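PDB 3NV9: malic enzyme from Entamoeba histolytica, which probably catalyses the oxidative decarboxylation of malate to pyruvate with NADP or NAD as hydride acceptor, as in other malic enzymes, and has been linked to metronidazole activation. Local coordinates for residues 40-45 / 467-472; 1-6 / 472-477; 128-133 / 366-371; 98-103 / 168-173; 359-364 / 406-411. All coordinates share one frame; numbering follows the deposited sequence.

Contact 1: residues 40-45 / 467-472; sequences HKFYKG and DFPQET
Just behind Phe42, which meets Phe468 across the contact, the carbonyl O of Lys41 is gripped twice by Lys44: by the backbone N at 3.1 Å and, from the opposite face of the carbonyl plane, by NZ at 3.0 Å. The backbone bond belongs to a Schellman motif, completed by Gly45 N to His40 O, with Lys44 at positive phi as its C-prime residue. The last turn so finished presents Phe42 and Tyr43 to residues 467-469. With CG anti to the backbone N (chi1 -168°), the Phe42 ring lies toward residues 467-469. The edge of the Phe468 ring points at the Phe42 face in a T-shaped stack, centroids 5.3 Å apart and planes at 72°. Pro469 meets Phe42 tip to tip: its CD lies over one face, 3.9 Å from the ring centroid, a CH-pi contact, and its CG comes 3.6 Å from Phe42 CE1. Tyr43 runs obliquely past Phe468, its OH 3.7 Å from Phe468 CB, while that hydroxyl hydrogen-bonds to the carbonyl O of Val466. The contact joins the C-terminal end of helix 21-43 to the start of helix 470-485, whose N-cap is Pro469. Phe468 also lies against Leu35 and Val39 of helix 21-43, and Trp60 of the second subunit adds another edge-to-face ring.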
# COMPACT_ATOMS: atom_id res chain seq x y z
N HIS A 40 -10.19 14.89 7.89
CA HIS A 40 -9.56 13.57 7.90
C HIS A 40 -10.51 12.59 8.58
O HIS A 40 -10.71 11.51 8.14
CB HIS A 40 -8.20 13.56 8.60
CG HIS A 40 -7.08 14.14 7.80
ND1 HIS A 40 -6.89 15.51 7.67
CD2 HIS A 40 -6.05 13.55 7.15
CE1 HIS A 40 -5.81 15.72 6.92
NE2 HIS A 40 -5.28 14.54 6.61
N LYS A 41 -11.11 13.00 9.68
CA LYS A 41 -12.08 12.14 10.35
C LYS A 41 -13.31 11.91 9.45
O LYS A 41 -13.76 10.77 9.29
CB LYS A 41 -12.47 12.72 11.71
CG LYS A 41 -13.53 11.93 12.43
CD LYS A 41 -13.42 12.05 13.96
CE LYS A 41 -14.49 11.11 14.66
NZ LYS A 41 -14.22 10.97 16.15
N PHE A 42 -13.83 12.95 8.83
CA PHE A 42 -14.97 12.77 7.91
C PHE A 42 -14.79 11.64 6.85
O PHE A 42 -15.68 10.87 6.63
CB PHE A 42 -15.30 14.09 7.20
CG PHE A 42 -16.62 14.07 6.46
CD1 PHE A 42 -17.84 14.19 7.17
CD2 PHE A 42 -16.64 13.91 5.07
CE1 PHE A 42 -19.08 14.14 6.50
CE2 PHE A 42 -17.90 13.90 4.36
CZ PHE A 42 -19.12 14.02 5.08
N TYR A 43 -13.65 11.60 6.16
CA TYR A 43 -13.44 10.62 5.11
C TYR A 43 -12.62 9.41 5.64
O TYR A 43 -12.37 8.43 4.88
CB TYR A 43 -12.74 11.25 3.89
CG TYR A 43 -13.49 12.40 3.19
CD1 TYR A 43 -14.67 12.15 2.48
CD2 TYR A 43 -13.00 13.72 3.22
CE1 TYR A 43 -15.36 13.14 1.85
CE2 TYR A 43 -13.68 14.73 2.56
CZ TYR A 43 -14.89 14.41 1.87
OH TYR A 43 -15.65 15.33 1.23
N LYS A 44 -12.20 9.46 6.91
CA LYS A 44 -11.34 8.43 7.52
C LYS A 44 -10.07 8.25 6.69
O LYS A 44 -9.70 7.12 6.28
CB LYS A 44 -12.04 7.07 7.69
CG LYS A 44 -13.42 7.05 8.47
CD LYS A 44 -13.41 7.80 9.83
CE LYS A 44 -14.76 7.64 10.61
NZ LYS A 44 -15.69 8.83 10.60
N GLY A 45 -9.41 9.38 6.43
CA GLY A 45 -8.21 9.34 5.61
C GLY A 45 -8.40 10.06 4.29
O GLY A 45 -9.32 10.87 4.17
N ASP A 467 -19.76 15.27 -0.84
CA ASP A 467 -19.33 16.66 -0.62
C ASP A 467 -19.16 16.86 0.85
O ASP A 467 -19.90 16.26 1.63
CB ASP A 467 -20.36 17.69 -1.12
CG ASP A 467 -20.68 17.55 -2.61
OD1 ASP A 467 -19.73 17.38 -3.44
OD2 ASP A 467 -21.87 17.66 -2.97
N PHE A 468 -18.19 17.69 1.23
CA PHE A 468 -17.95 17.97 2.63
C PHE A 468 -19.00 18.93 3.17
O PHE A 468 -19.33 19.87 2.48
CB PHE A 468 -16.59 18.58 2.77
CG PHE A 468 -16.16 18.74 4.19
CD1 PHE A 468 -15.61 17.67 4.88
CD2 PHE A 468 -16.25 19.97 4.82
CE1 PHE A 468 -15.20 17.80 6.18
CE2 PHE A 468 -15.83 20.12 6.15
CZ PHE A 468 -15.30 19.00 6.83
N PRO A 469 -19.51 18.71 4.40
CA PRO A 469 -20.64 19.55 4.84
C PRO A 469 -20.27 21.03 4.97
O PRO A 469 -19.27 21.36 5.60
CB PRO A 469 -21.01 18.93 6.21
CG PRO A 469 -20.54 17.44 6.06
CD PRO A 469 -19.21 17.67 5.40
N GLN A 470 -21.05 21.89 4.33
CA GLN A 470 -20.93 23.33 4.49
C GLN A 470 -20.97 23.74 5.97
O GLN A 470 -20.20 24.61 6.39
CB GLN A 470 -22.02 24.08 3.72
CG GLN A 470 -21.86 25.57 3.87
CD GLN A 470 -20.68 26.09 3.07
OE1 GLN A 470 -20.48 25.69 1.93
NE2 GLN A 470 -19.88 26.98 3.69
N GLU A 471 -21.83 23.10 6.77
CA GLU A 471 -21.96 23.41 8.19
C GLU A 471 -20.58 23.26 8.90
O GLU A 471 -20.26 23.96 9.87
CB GLU A 471 -23.07 22.50 8.81
CG GLU A 471 -23.34 22.62 10.31
CD GLU A 471 -24.82 22.23 10.76
OE1 GLU A 471 -25.02 21.63 11.85
OE2 GLU A 471 -25.80 22.58 10.04
N THR A 472 -19.75 22.36 8.42
CA THR A 472 -18.53 22.09 9.15
C THR A 472 -17.49 23.11 8.77
O THR A 472 -16.67 23.51 9.59
CB THR A 472 -18.05 20.62 8.98
OG1 THR A 472 -19.10 19.74 9.42
CG2 THR A 472 -16.73 20.34 9.81

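Contact 2: residues 1-6 / 472-477. With SO4 (sulfate ion), chain H.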
# COMPACT_ATOMS: atom_id res chain seq x y z
N MET A 1 -21.89 38.80 6.15
CA MET A 1 -20.61 38.66 5.38
C MET A 1 -20.49 37.25 4.75
O MET A 1 -21.23 36.32 5.17
CB MET A 1 -19.42 38.92 6.30
CG MET A 1 -18.31 39.79 5.71
SD MET A 1 -16.79 39.63 6.70
CE MET A 1 -17.46 39.39 8.38
N ALA A 2 -19.58 37.09 3.78
CA ALA A 2 -19.53 35.86 2.97
C ALA A 2 -19.31 34.61 3.81
O ALA A 2 -18.65 34.62 4.88
CB ALA A 2 -18.48 35.97 1.84
N GLN A 3 -19.92 33.52 3.36
CA GLN A 3 -19.55 32.26 3.90
C GLN A 3 -18.55 31.60 2.93
O GLN A 3 -18.42 31.95 1.75
CB GLN A 3 -20.76 31.41 4.24
CG GLN A 3 -21.46 30.79 3.08
CD GLN A 3 -22.36 29.62 3.47
OE1 GLN A 3 -22.52 28.67 2.69
NE2 GLN A 3 -22.96 29.68 4.67
N LEU A 4 -17.79 30.70 3.48
CA LEU A 4 -16.77 30.03 2.74
C LEU A 4 -17.39 29.27 1.56
O LEU A 4 -18.46 28.68 1.68
CB LEU A 4 -16.14 29.07 3.72
CG LEU A 4 -14.67 28.95 4.01
CD1 LEU A 4 -13.76 30.13 3.57
CD2 LEU A 4 -14.65 28.66 5.45
N LYS A 5 -16.71 29.29 0.42
CA LYS A 5 -17.12 28.49 -0.75
C LYS A 5 -16.69 27.05 -0.63
O LYS A 5 -15.66 26.75 -0.02
CB LYS A 5 -16.52 29.06 -2.04
CG LYS A 5 -16.99 30.48 -2.34
CD LYS A 5 -16.54 30.95 -3.68
CE LYS A 5 -16.96 32.39 -3.84
NZ LYS A 5 -16.47 32.88 -5.14
N ALA A 6 -17.45 26.15 -1.26
CA ALA A 6 -17.08 24.73 -1.25
C ALA A 6 -15.62 24.49 -1.63
O ALA A 6 -14.99 23.55 -1.14
CB ALA A 6 -18.03 23.87 -2.15
N THR A 472 -19.75 22.36 8.42
CA THR A 472 -18.53 22.09 9.15
C THR A 472 -17.49 23.11 8.77
O THR A 472 -16.67 23.51 9.59
CB THR A 472 -18.05 20.62 8.98
OG1 THR A 472 -19.10 19.74 9.42
CG2 THR A 472 -16.73 20.34 9.81
N LEU A 473 -17.58 23.57 7.53
CA LEU A 473 -16.74 24.66 7.06
C LEU A 473 -16.98 25.89 7.92
O LEU A 473 -16.04 26.51 8.41
CB LEU A 473 -17.02 24.99 5.56
CG LEU A 473 -16.52 23.96 4.52
CD1 LEU A 473 -16.61 24.49 3.08
CD2 LEU A 473 -15.05 23.52 4.84
N ASN A 474 -18.25 26.21 8.11
CA ASN A 474 -18.68 27.40 8.83
C ASN A 474 -18.21 27.27 10.25
O ASN A 474 -17.75 28.23 10.79
CB ASN A 474 -20.21 27.51 8.82
CG ASN A 474 -20.79 27.75 7.42
OD1 ASN A 474 -21.99 27.57 7.23
ND2 ASN A 474 -19.99 28.20 6.48
N GLU A 475 -18.30 26.08 10.85
CA GLU A 475 -17.75 25.86 12.20
C GLU A 475 -16.25 26.06 12.30
O GLU A 475 -15.75 26.68 13.29
CB GLU A 475 -18.07 24.48 12.74
CG GLU A 475 -19.48 24.38 13.26
CD GLU A 475 -20.01 22.92 13.31
OE1 GLU A 475 -19.16 21.99 13.34
OE2 GLU A 475 -21.26 22.74 13.32
N CYS A 476 -15.51 25.53 11.33
CA CYS A 476 -14.07 25.71 11.40
C CYS A 476 -13.67 27.18 11.31
O CYS A 476 -12.73 27.62 11.97
CB CYS A 476 -13.31 24.86 10.37
SG CYS A 476 -13.50 23.13 10.57
N LEU A 477 -14.39 27.93 10.49
CA LEU A 477 -14.12 29.38 10.36
C LEU A 477 -14.30 30.11 11.71
O LEU A 477 -13.33 30.65 12.25
CB LEU A 477 -14.97 29.99 9.24
CG LEU A 477 -14.63 31.44 8.88
CD1 LEU A 477 -13.17 31.64 8.68
CD2 LEU A 477 -15.40 31.92 7.66
S SO4 H . -19.91 27.32 -3.49
O1 SO4 H . -20.04 28.62 -4.16
O2 SO4 H . -21.08 26.48 -3.76
O3 SO4 H . -18.68 26.69 -4.01
O4 SO4 H . -19.86 27.47 -2.04
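Leu4 sets out toward helix 470-485, and its CD2 meets Leu473 and Leu477, which stand one turn apart on the same helical face. This methyl does most of the touching: Leu4 CD2 lies 4.0 Å from Leu477 CD2, where the two side chains cross obliquely, and 3.9 Å from the backbone O of Leu473. With CG anti to its backbone N (chi1 -172°), Leu477 offers both CB and CD2 to Leu4 CD2. Leu473 covers the following residues of the extended chain, its CD1 4.0 Å from Lys5 O and close to Ala6 CA. Asn474 flanks this apolar patch and crosses Gln3, the two amide planes 61° apart. At the far end, Ala6 N donates to O4 of a sulfate at 2.9 Å, with a weak second bond to O3; the ion probably comes from the crystallisation liquor. Asn10 holds the backbone of Gln3 and Lys5, and Gln470 NE2 that of Leu4. Leu11 and Cys14 extend the apolar surface round Leu4, and Trp60 of the second subunit packs on Leu473. The well-defined contacts between the segments are apolar, which implies that the N-terminal chain is held to the helix largely by burying leucines, with polar bonds to nearby residues fixing its backbone.

Contact 3: residues 128-133 / 366-371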
# COMPACT_ATOMS: atom_id res chain seq x y z
N GLY A 128 0.97 13.36 -9.94
CA GLY A 128 1.91 12.59 -10.70
C GLY A 128 1.46 11.33 -11.44
O GLY A 128 2.26 10.72 -12.16
N GLY A 129 0.23 10.86 -11.22
CA GLY A 129 -0.14 9.64 -11.89
C GLY A 129 0.55 8.44 -11.27
O GLY A 129 0.57 7.38 -11.88
N ILE A 130 1.05 8.60 -10.04
CA ILE A 130 1.75 7.54 -9.36
C ILE A 130 0.90 6.80 -8.34
O ILE A 130 0.14 7.44 -7.60
CB ILE A 130 2.99 8.15 -8.72
CG1 ILE A 130 3.85 8.79 -9.83
CG2 ILE A 130 3.83 7.11 -8.03
CD1 ILE A 130 4.77 9.83 -9.32
N ASP A 131 0.96 5.45 -8.30
CA ASP A 131 0.26 4.73 -7.16
C ASP A 131 1.18 4.65 -5.95
O ASP A 131 2.29 4.22 -6.07
CB ASP A 131 -0.23 3.36 -7.60
CG ASP A 131 -1.29 3.47 -8.70
OD1 ASP A 131 -2.35 4.08 -8.45
OD2 ASP A 131 -1.05 2.97 -9.81
N ALA A 132 0.77 5.12 -4.78
CA ALA A 132 1.70 5.23 -3.66
C ALA A 132 0.93 5.00 -2.36
O ALA A 132 -0.26 5.30 -2.29
CB ALA A 132 2.36 6.52 -3.67
N VAL A 133 1.58 4.39 -1.37
CA VAL A 133 0.95 4.24 -0.10
C VAL A 133 1.89 4.65 1.05
O VAL A 133 3.09 4.53 0.96
CB VAL A 133 0.37 2.83 0.13
CG1 VAL A 133 -0.88 2.61 -0.72
CG2 VAL A 133 1.40 1.76 -0.03
N ILE A 366 9.48 14.33 -10.56
CA ILE A 366 10.72 13.51 -10.41
C ILE A 366 10.46 11.99 -10.41
O ILE A 366 11.02 11.25 -11.21
CB ILE A 366 11.56 13.99 -9.19
CG1 ILE A 366 12.02 15.42 -9.43
CG2 ILE A 366 12.80 13.11 -8.94
CD1 ILE A 366 12.50 16.18 -8.11
N LEU A 367 9.60 11.51 -9.51
CA LEU A 367 9.34 10.10 -9.44
C LEU A 367 8.71 9.61 -10.76
O LEU A 367 9.02 8.52 -11.23
CB LEU A 367 8.40 9.77 -8.24
CG LEU A 367 9.10 9.97 -6.88
CD1 LEU A 367 8.16 10.29 -5.72
CD2 LEU A 367 9.99 8.73 -6.55
N LYS A 368 7.77 10.36 -11.32
CA LYS A 368 7.08 9.83 -12.47
C LYS A 368 8.12 9.61 -13.59
O LYS A 368 8.11 8.58 -14.27
CB LYS A 368 5.97 10.80 -12.95
CG LYS A 368 5.11 10.22 -14.08
CD LYS A 368 4.29 9.00 -13.64
CE LYS A 368 3.39 8.46 -14.75
NZ LYS A 368 2.79 7.18 -14.31
N GLY A 369 9.02 10.59 -13.75
CA GLY A 369 10.05 10.51 -14.78
C GLY A 369 10.90 9.30 -14.53
O GLY A 369 11.20 8.49 -15.46
N ALA A 370 11.32 9.16 -13.27
CA ALA A 370 12.21 8.07 -12.90
C ALA A 370 11.60 6.71 -13.10
O ALA A 370 12.32 5.77 -13.44
CB ALA A 370 12.71 8.24 -11.46
N LEU A 371 10.30 6.59 -12.84
CA LEU A 371 9.58 5.35 -12.98
C LEU A 371 9.46 4.93 -14.47
O LEU A 371 9.60 3.72 -14.81
CB LEU A 371 8.19 5.44 -12.34
CG LEU A 371 8.08 5.36 -10.80
CD1 LEU A 371 6.63 5.53 -10.38
CD2 LEU A 371 8.64 3.98 -10.26
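Ile130 inserts its side chain between Leu367, Lys368 and Leu371, which line one side of helix 363-372. The apolar contacts divide between its two branches. CG1 lies anti to the carbonyl carbon (chi1 -58°), and CD1 beyond it comes 3.8 Å from Leu367 CB, the two side chains crossing at about a right angle; the same methyl approaches the backbone N of Lys368 to 3.6 Å. CG2, anti to the backbone N, takes the other direction and touches Leu371 CD1 at 4.0 Å. The aliphatic part of Lys368 slides past Ile130 the opposite way, with its CD 3.8 Å from Ile130 CG1. The polar part of the contact also belongs to Lys368. Its chain bends at chi2 (65°), which brings CD up to the end of the Gly128 carbonyl, 3.0 Å from its O. NZ then makes a weak hydrogen bond of 3.3 Å to Gly129 O, while its stronger partner is Asp448 OD2, in a salt bridge. This buried ammonium group is therefore matched by a carboxylate and a backbone carbonyl, which probably helps it keep its charge. A third kind of contact is backbone against side chain: the lysine chain passes across the Gly128 carbonyl O, and its CE and NZ reach the carbonyl of Gly129, a residue at positive phi. The contact joins the turn between helix 114-128 and strand 131-136, the outermost strand of the parallel sheet within this chain, to helix 363-372 of the NAD-binding region. Met124 of helix 114-128 and Val93 of strand 92-97 close round Ile130.

Contact 4: residues 98-103 / 168-173; sequences DSTRVL and EDISQP. With GOL (glycerol), chain L.
Arg101 and Asp169 face each other where two loops leave neighbouring parallel strands, 92-97 and 164-167, of the four-stranded sheet in the N-terminal domain. Both side chains start out toward the opposite loop, but it is backbone that binds: Asp169 O accepts Arg101 N at 2.9 Å, from above the carbonyl plane, and Thr100 N at 3.3 Å, nearly along the C=O axis. Two donors from consecutive residues thus clasp one oxygen. The Asp169 carboxylate, with CG anti to the carbonyl carbon (chi1 -69°), turns past this clasp to Val102; the two side chains cross at about a right angle, with OD2 3.3 Å from Val102 CB. Its other oxygen, OD1, is bonded to a glycerol, and Asp194 holds the Asp169 backbone N. Arg101 bends at chi2 and chi3 and lays one face of its guanidinium over Ser171, whose CB is 3.7 Å from NH2. O2 of a second glycerol lies at the guanidinium edge, near its plane, weakly bonded to Arg101 NE and to Gln172 N. Both glycerols probably come from the crystallisation liquor, though such molecules often mark pockets. Asp98 crosses Ile170 at about a right angle, its OD1 4.2 Å from Ile170 CG2. That Asp98 oxygen has two partners: it is hydrogen-bonded to Ser139 OG and accepts a hydrogen bond from a water at 2.7 Å, and the same water reaches Ser171 OG at 3.1 Å.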
# COMPACT_ATOMS: atom_id res chain seq x y z
N ASP A 98 9.99 6.85 9.40
CA ASP A 98 9.97 6.35 10.75
C ASP A 98 9.33 7.34 11.71
O ASP A 98 9.32 7.14 12.93
CB ASP A 98 11.38 5.84 11.19
CG ASP A 98 12.43 6.96 11.40
OD1 ASP A 98 13.54 6.57 11.84
OD2 ASP A 98 12.19 8.17 11.17
N SER A 99 8.78 8.40 11.09
CA SER A 99 8.03 9.50 11.71
C SER A 99 8.82 10.25 12.77
O SER A 99 8.28 10.71 13.75
CB SER A 99 6.69 9.03 12.26
OG SER A 99 6.04 8.27 11.30
N THR A 100 10.08 10.43 12.48
CA THR A 100 11.05 10.95 13.39
C THR A 100 11.30 12.46 13.10
O THR A 100 11.65 13.20 13.99
CB THR A 100 12.27 10.00 13.23
OG1 THR A 100 12.65 9.41 14.47
CG2 THR A 100 13.36 10.52 12.45
N ARG A 101 11.08 12.93 11.86
CA ARG A 101 11.14 14.37 11.55
C ARG A 101 9.89 14.82 10.76
O ARG A 101 9.94 15.19 9.59
CB ARG A 101 12.46 14.69 10.80
CG ARG A 101 12.99 16.13 10.97
CD ARG A 101 13.09 16.51 12.46
NE ARG A 101 14.37 16.14 13.08
CZ ARG A 101 14.56 15.75 14.36
NH1 ARG A 101 13.55 15.61 15.22
NH2 ARG A 101 15.80 15.48 14.77
N VAL A 102 8.73 14.74 11.38
CA VAL A 102 7.57 15.04 10.56
C VAL A 102 7.12 16.47 10.69
O VAL A 102 6.54 16.88 11.72
CB VAL A 102 6.48 13.88 10.46
CG1 VAL A 102 6.87 12.63 11.26
CG2 VAL A 102 5.10 14.36 10.66
N LEU A 103 7.40 17.21 9.61
CA LEU A 103 7.43 18.67 9.61
C LEU A 103 8.12 19.20 10.86
O LEU A 103 9.03 18.58 11.35
CB LEU A 103 6.04 19.24 9.48
CG LEU A 103 5.13 18.56 8.46
CD1 LEU A 103 3.71 19.13 8.65
CD2 LEU A 103 5.64 18.81 7.02
N GLU A 168 10.80 9.71 3.57
CA GLU A 168 10.38 11.00 4.09
C GLU A 168 10.68 11.12 5.61
O GLU A 168 10.53 10.12 6.33
CB GLU A 168 8.85 11.13 3.93
CG GLU A 168 8.30 11.15 2.49
CD GLU A 168 8.46 12.50 1.83
OE1 GLU A 168 8.05 12.58 0.65
OE2 GLU A 168 8.98 13.47 2.47
N ASP A 169 11.00 12.34 6.06
CA ASP A 169 10.80 12.76 7.45
C ASP A 169 11.53 11.81 8.44
O ASP A 169 10.97 11.30 9.42
CB ASP A 169 9.29 12.85 7.75
CG ASP A 169 8.60 14.01 7.02
OD1 ASP A 169 9.22 14.66 6.16
OD2 ASP A 169 7.40 14.28 7.28
N ILE A 170 12.79 11.55 8.10
CA ILE A 170 13.73 10.79 8.89
C ILE A 170 14.80 11.79 9.37
O ILE A 170 15.37 12.58 8.58
CB ILE A 170 14.38 9.66 8.05
CG1 ILE A 170 13.27 8.82 7.39
CG2 ILE A 170 15.36 8.83 8.87
CD1 ILE A 170 13.73 7.54 6.68
N SER A 171 15.05 11.76 10.67
CA SER A 171 16.02 12.65 11.31
C SER A 171 17.45 12.47 10.78
O SER A 171 17.82 11.38 10.35
CB SER A 171 16.03 12.34 12.80
OG SER A 171 16.57 11.04 12.98
N GLN A 172 18.21 13.55 10.77
CA GLN A 172 19.63 13.48 10.41
C GLN A 172 20.40 13.21 11.70
O GLN A 172 20.00 13.71 12.76
CB GLN A 172 20.11 14.80 9.80
CG GLN A 172 20.16 15.95 10.81
CD GLN A 172 21.16 17.03 10.44
OE1 GLN A 172 22.11 16.81 9.69
NE2 GLN A 172 20.95 18.21 10.99
N PRO A 173 21.53 12.49 11.63
CA PRO A 173 22.19 12.02 10.44
C PRO A 173 21.71 10.65 9.99
O PRO A 173 22.23 10.12 9.00
CB PRO A 173 23.65 11.96 10.87
CG PRO A 173 23.55 11.57 12.36
CD PRO A 173 22.38 12.35 12.83
C1 GOL L . 17.00 16.31 8.39
O1 GOL L . 16.05 15.26 8.52
C2 GOL L . 17.35 17.08 9.63
O2 GOL L . 16.80 16.59 10.82
C3 GOL L . 16.75 18.41 9.57
O3 GOL L . 17.26 18.89 10.78
O HOH W 1 15.64 8.15 12.33

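Contact 5: residues 359-364 / 406-411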
# COMPACT_ATOMS: atom_id res chain seq x y z
N ASN A 359 8.29 20.61 -1.73
CA ASN A 359 8.54 19.48 -2.62
C ASN A 359 7.33 18.88 -3.41
O ASN A 359 7.55 18.20 -4.39
CB ASN A 359 9.35 18.38 -1.92
CG ASN A 359 8.72 17.86 -0.61
OD1 ASN A 359 7.53 17.63 -0.55
ND2 ASN A 359 9.56 17.64 0.43
N SER A 360 6.09 19.12 -2.95
CA SER A 360 4.90 18.63 -3.60
C SER A 360 4.82 19.12 -5.04
O SER A 360 4.12 18.57 -5.86
CB SER A 360 3.65 19.13 -2.84
OG SER A 360 3.58 20.56 -2.82
N VAL A 361 5.58 20.14 -5.33
CA VAL A 361 5.65 20.70 -6.65
C VAL A 361 6.89 20.20 -7.48
O VAL A 361 7.14 20.65 -8.62
CB VAL A 361 5.38 22.24 -6.47
CG1 VAL A 361 6.52 23.10 -6.69
CG2 VAL A 361 4.09 22.65 -7.14
N GLY A 362 7.62 19.22 -6.94
CA GLY A 362 8.77 18.60 -7.61
C GLY A 362 8.74 17.08 -7.52
O GLY A 362 8.95 16.39 -8.51
N PHE A 363 8.37 16.52 -6.37
CA PHE A 363 8.34 15.02 -6.31
C PHE A 363 7.42 14.24 -7.32
O PHE A 363 7.81 13.17 -7.83
CB PHE A 363 8.25 14.50 -4.87
CG PHE A 363 6.89 14.67 -4.19
CD1 PHE A 363 6.76 15.47 -3.08
CD2 PHE A 363 5.78 13.93 -4.61
CE1 PHE A 363 5.55 15.61 -2.42
CE2 PHE A 363 4.57 14.02 -3.94
CZ PHE A 363 4.44 14.89 -2.85
N PRO A 364 6.22 14.78 -7.64
CA PRO A 364 5.36 13.99 -8.55
C PRO A 364 6.02 13.81 -9.91
O PRO A 364 5.97 12.70 -10.50
CB PRO A 364 4.07 14.82 -8.66
CG PRO A 364 4.06 15.62 -7.38
CD PRO A 364 5.51 15.93 -7.08
N GLY A 406 5.70 27.31 -9.95
CA GLY A 406 4.43 26.66 -10.28
C GLY A 406 3.76 26.10 -9.05
O GLY A 406 4.43 25.72 -8.06
N THR A 407 2.45 25.98 -9.13
CA THR A 407 1.64 25.61 -7.97
C THR A 407 1.03 24.21 -8.21
O THR A 407 1.08 23.68 -9.34
CB THR A 407 0.52 26.68 -7.70
OG1 THR A 407 -0.68 26.34 -8.44
CG2 THR A 407 1.00 28.11 -8.04
N MET A 408 0.51 23.64 -7.13
CA MET A 408 -0.12 22.33 -7.16
C MET A 408 -1.42 22.32 -7.95
O MET A 408 -1.91 21.25 -8.37
CB MET A 408 -0.38 21.78 -5.75
CG MET A 408 0.86 21.60 -4.92
SD MET A 408 0.42 20.65 -3.45
CE MET A 408 -0.25 21.98 -2.38
N ASP A 409 -1.97 23.50 -8.21
CA ASP A 409 -3.11 23.64 -9.11
C ASP A 409 -2.80 23.61 -10.64
O ASP A 409 -3.70 23.80 -11.45
CB ASP A 409 -3.77 24.97 -8.81
CG ASP A 409 -5.25 24.95 -9.13
OD1 ASP A 409 -5.88 23.86 -8.98
OD2 ASP A 409 -5.76 25.98 -9.57
N GLU A 410 -1.53 23.43 -11.01
CA GLU A 410 -1.09 23.50 -12.43
C GLU A 410 -0.52 22.13 -12.91
O GLU A 410 0.66 21.92 -13.00
CB GLU A 410 -0.09 24.63 -12.65
CG GLU A 410 -0.66 26.07 -12.41
CD GLU A 410 0.43 27.17 -12.53
OE1 GLU A 410 1.38 27.19 -11.70
OE2 GLU A 410 0.37 28.01 -13.45
N PRO A 411 -1.43 21.21 -13.21
CA PRO A 411 -1.10 19.84 -13.48
C PRO A 411 -0.17 19.65 -14.67
O PRO A 411 0.47 18.59 -14.75
CB PRO A 411 -2.48 19.17 -13.69
CG PRO A 411 -3.40 20.25 -14.14
CD PRO A 411 -2.85 21.53 -13.44
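Met408 and Ser360 meet through sulfur and hydroxyl: Met408 SD lies 3.2 Å from Ser360 OG and 3.6 Å from Ser360 CB. The methionine starts with CG anti to the carbonyl carbon (chi1 -61°), runs on extended to SD, and bends only at chi3 (-82°), which turns CE away from the serine and leaves SD as the nearest atom. Ser360 places OG between its backbone N and carbonyl carbon, turned to the sulfur. In Val361, chi1 (110°) sets CG1 off a staggered position. The other methyl, Val361 CG2, presses on the backbone of the opposite segment, 3.2 Å from Gly406 O and 3.6 Å from Thr407 C, and also lies 4.1 Å from Met408 CG. Residues 406-411 hold this shape as a type I beta turn from Thr407 to Glu410. It is combined with an ST turn, in which Thr407 OG1 accepts Asp409 N at 3.1 Å. Glu410, the last residue of the turn, reaches back: its OE1 receives Thr407 N through the anti lone pair at 3.0 Å, and its OE2 pairs with Arg397 in a salt bridge. On the other side, residues 359-361 form a short 3-10 turn, and Gly362 is the N-cap of helix 363-372. Asn359 O takes both Gly362 N and Phe363 N. Val361 also touches Val201 of helix 193-213 and Leu390 of helix 380-396, and Phe61 of the second subunit packs on Met408.

Overall arrangement
Contacts 1 and 2 share Thr472 and helix 470-485, with centres 13 Å apart, and Gln470 NE2 probably bonds to Leu4 O between them. Along the chain contact 2 closes the outermost loop, with contact 1 nested inside it and the other three inside that. Contacts 3 and 5, about 12 Å apart, both use helix 363-372 and touch where Ile130 CD1 meets Pro364 O; their segments alternate along the chain, as do those of contacts 3 and 4. Contact 4 lies in the N-terminal domain and contact 5 in the NAD-binding region, while contact 3 joins the two. All five reach the second subunit, in keeping with a deeply entangled dimer.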